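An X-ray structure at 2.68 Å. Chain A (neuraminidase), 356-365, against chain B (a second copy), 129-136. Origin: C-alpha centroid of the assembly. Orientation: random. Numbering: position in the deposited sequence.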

# COMPACT_ATOMS: atom_id res chain seq x y z
N PHE A 356 18.06 -18.28 -5.88
CA PHE A 356 17.61 -19.65 -5.79
C PHE A 356 17.34 -20.08 -4.35
O PHE A 356 17.99 -19.62 -3.39
N CYS A 357 16.38 -20.98 -4.19
CA CYS A 357 16.05 -21.54 -2.89
C CYS A 357 16.11 -23.06 -2.95
O CYS A 357 15.88 -23.68 -4.00
N GLY A 358 16.44 -23.65 -1.80
CA GLY A 358 16.67 -25.08 -1.72
C GLY A 358 15.40 -25.91 -1.83
O GLY A 358 14.30 -25.43 -1.56
N THR A 359 15.56 -27.16 -2.23
CA THR A 359 14.47 -28.11 -2.20
C THR A 359 15.04 -29.49 -1.92
O THR A 359 16.21 -29.77 -2.25
N GLY A 360 14.22 -30.34 -1.29
CA GLY A 360 14.66 -31.68 -0.95
C GLY A 360 14.44 -32.60 -2.14
O GLY A 360 15.06 -33.66 -2.25
N GLY A 361 13.55 -32.16 -3.03
CA GLY A 361 13.35 -32.83 -4.30
C GLY A 361 14.61 -32.79 -5.15
O GLY A 361 15.26 -31.74 -5.27
N SER A 362 14.95 -33.92 -5.74
CA SER A 362 16.05 -33.95 -6.70
C SER A 362 15.60 -33.30 -8.01
O SER A 362 14.55 -33.64 -8.56
N MET A 363 16.41 -32.37 -8.50
CA MET A 363 16.04 -31.50 -9.62
C MET A 363 16.63 -31.97 -10.95
O MET A 363 17.67 -32.62 -10.99
N PRO A 364 15.95 -31.62 -12.05
CA PRO A 364 16.50 -31.89 -13.37
C PRO A 364 17.65 -30.93 -13.69
O PRO A 364 18.00 -30.10 -12.85
N ASP A 365 18.22 -31.06 -14.89
CA ASP A 365 19.26 -30.14 -15.34
C ASP A 365 18.66 -29.07 -16.20
O ASP A 365 18.29 -29.32 -17.34
N ILE B 129 7.60 -18.55 0.48
CA ILE B 129 8.68 -19.49 0.76
C ILE B 129 8.52 -20.80 -0.03
O ILE B 129 7.44 -21.42 -0.03
N ILE B 130 9.58 -21.24 -0.69
CA ILE B 130 9.56 -22.54 -1.34
C ILE B 130 9.42 -23.66 -0.31
O ILE B 130 10.23 -23.77 0.61
N THR B 131 8.37 -24.47 -0.49
CA THR B 131 8.05 -25.53 0.46
C THR B 131 8.10 -26.95 -0.11
O THR B 131 8.09 -27.91 0.66
N ASP B 132 8.18 -27.07 -1.44
CA ASP B 132 8.19 -28.37 -2.09
C ASP B 132 8.37 -28.25 -3.61
O ASP B 132 8.04 -27.21 -4.19
N THR B 133 8.90 -29.29 -4.24
CA THR B 133 8.82 -29.38 -5.70
C THR B 133 8.10 -30.66 -6.13
O THR B 133 7.94 -31.59 -5.34
N ILE B 134 7.66 -30.70 -7.39
CA ILE B 134 7.01 -31.88 -7.96
C ILE B 134 7.60 -32.13 -9.33
O ILE B 134 7.82 -31.18 -10.10
N HIS B 135 7.88 -33.40 -9.66
CA HIS B 135 8.56 -33.70 -10.93
C HIS B 135 7.83 -34.72 -11.81
O HIS B 135 7.18 -35.64 -11.32
N PRO B 136 7.95 -34.54 -13.14
CA PRO B 136 7.40 -35.49 -14.11
C PRO B 136 8.19 -36.78 -14.18
O PRO B 136 9.41 -36.78 -13.98

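Where two copies of a protein meet through extended segments whose backbones stay too far apart to pair, the side chains must carry the contact, and the contact between two neuraminidase chains described here is a compact example. Strand 356-359 of chain A and strand 129-134 of chain B run at 49° to one another, with axes no closer than 7.3 Å. No hydrogen bond joins backbone to backbone across the gap; it is filled by a few inward-pointing side chains, which become more polar along chain B.

The chain B strand opens with Ile B129, whose CA-to-CB bond points sideways and which makes no contact. Ile B130 is the first residue to point toward chain A. With chi1 and chi2 both m, it sets CG1 4.2 Å from CB of Cys A357, an apolar contact, while its CG2 lies 3.8 Å from the carbonyl O of Gly A358. Gly A358, having no side chain, takes part through its backbone alone. Cys A357, itself m and directed toward chain B, is covalently bonded to a group elsewhere in the structure.

The next two residues turn from the partner. Thr B131, a p rotamer, points away, its hydroxyl satisfied elsewhere. Asp B132 also leaves CA in the away direction, although its chi1 of -138°, between wells, brings the carboxylate end somewhat nearer; OD2 is hydrogen-bonded elsewhere.

Thr B133 returns inward and forms the polar centre of the contact. Its p rotamer places OG1 3.1 Å from OG1 of Thr A359, a t rotamer pointing toward chain B, and this is the single hydrogen bond between the stretches. The same Thr B133 OG1 is hydrogen-bonded to NE2 of His B135 at 3.1 Å, and Thr A359 OG1 accepts a weak bond from the backbone N of Gly A361 at 3.3 Å. The hydroxyl pair thus links a short polar chain running from a chain A turn to a chain B imidazole; the donor is open in the two links made by Thr B133 OG1. Glycine suits the turn sterically: CA of Gly A361 lies 3.8 Å from Thr B133 OG1, and a CB built there would point toward chain B and clash with that oxygen. The methyl CG2 of Thr B133 lies 4.4 Å from SD of Met A363.

Ile B134 points away, as alternation along a strand predicts, and His B135 comes in again, with more of its surface covered by the other stretch than any other residue of the contact. Its m rotamer, with chi2 at -85°, presents the ring to the chain A loop. Met A363 leaves its backbone sideways, but chi1 and chi2, both m, bring SD to the ring edge, 3.3 Å from CE1 of His B135 and 4.5 Å from the ring centroid, and chi3, also m, sets the terminal CE. The carbonyl O of Ser A362 sits over one face, 3.2 Å from NE2 of His B135, at an angle too poor for a hydrogen bond. Pro A364 adds its CD at 3.6 Å from His B135 CE1. Beyond the imidazole, Pro B136 makes no contact.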

# COMPACT_ATOMS: atom_id res chain seq x y z
CB PHE A 356 18.63 -20.59 -6.41
CG PHE A 356 18.80 -20.41 -7.88
CD1 PHE A 356 19.70 -19.46 -8.38
CD2 PHE A 356 18.05 -21.17 -8.77
CE1 PHE A 356 19.85 -19.30 -9.75
CE2 PHE A 356 18.20 -21.01 -10.15
CZ PHE A 356 19.10 -20.07 -10.64
CB CYS A 357 14.69 -21.04 -2.41
SG CYS A 357 14.71 -19.29 -1.89
CB THR A 359 13.61 -28.06 -3.50
OG1 THR A 359 12.53 -29.00 -3.40
CG2 THR A 359 14.46 -28.35 -4.74
CB SER A 362 16.55 -35.37 -6.91
OG SER A 362 17.16 -35.86 -5.72
CB MET A 363 16.51 -30.06 -9.35
CG MET A 363 15.65 -29.29 -8.37
SD MET A 363 14.07 -28.77 -9.05
CE MET A 363 14.56 -27.61 -10.31
CB PRO A 364 15.32 -31.65 -14.31
CG PRO A 364 14.42 -30.74 -13.56
CD PRO A 364 14.60 -31.04 -12.10
CB ASP A 365 20.32 -30.89 -16.14
CG ASP A 365 21.21 -31.73 -15.25
OD1 ASP A 365 20.70 -32.68 -14.63
OD2 ASP A 365 22.42 -31.42 -15.16
CB ILE B 129 8.75 -19.82 2.25
CG1 ILE B 129 8.87 -18.54 3.08
CG2 ILE B 129 9.91 -20.80 2.55
CD1 ILE B 129 9.11 -18.80 4.57
CB ILE B 130 10.80 -22.78 -2.19
CG1 ILE B 130 10.74 -21.87 -3.41
CG2 ILE B 130 10.85 -24.25 -2.63
CD1 ILE B 130 9.74 -22.31 -4.47
CB THR B 131 6.67 -25.30 1.13
OG1 THR B 131 5.71 -24.91 0.13
CG2 THR B 131 6.77 -24.22 2.18
CB ASP B 132 6.87 -29.10 -1.79
CG ASP B 132 7.06 -30.57 -1.48
OD1 ASP B 132 7.88 -31.21 -2.18
OD2 ASP B 132 6.39 -31.08 -0.54
CB THR B 133 10.19 -29.28 -6.42
OG1 THR B 133 11.08 -30.27 -5.89
CG2 THR B 133 10.79 -27.90 -6.24
CB ILE B 134 5.49 -31.67 -8.07
CG1 ILE B 134 4.83 -31.79 -6.70
CG2 ILE B 134 4.87 -32.70 -9.01
CD1 ILE B 134 3.42 -31.23 -6.66
CB HIS B 135 10.00 -34.16 -10.68
CG HIS B 135 10.81 -33.18 -9.89
ND1 HIS B 135 11.46 -32.11 -10.46
CD2 HIS B 135 11.06 -33.11 -8.55
CE1 HIS B 135 12.08 -31.42 -9.51
NE2 HIS B 135 11.85 -32.01 -8.36
CB PRO B 136 7.53 -34.74 -15.46
CG PRO B 136 8.59 -33.73 -15.25
CD PRO B 136 8.51 -33.34 -13.79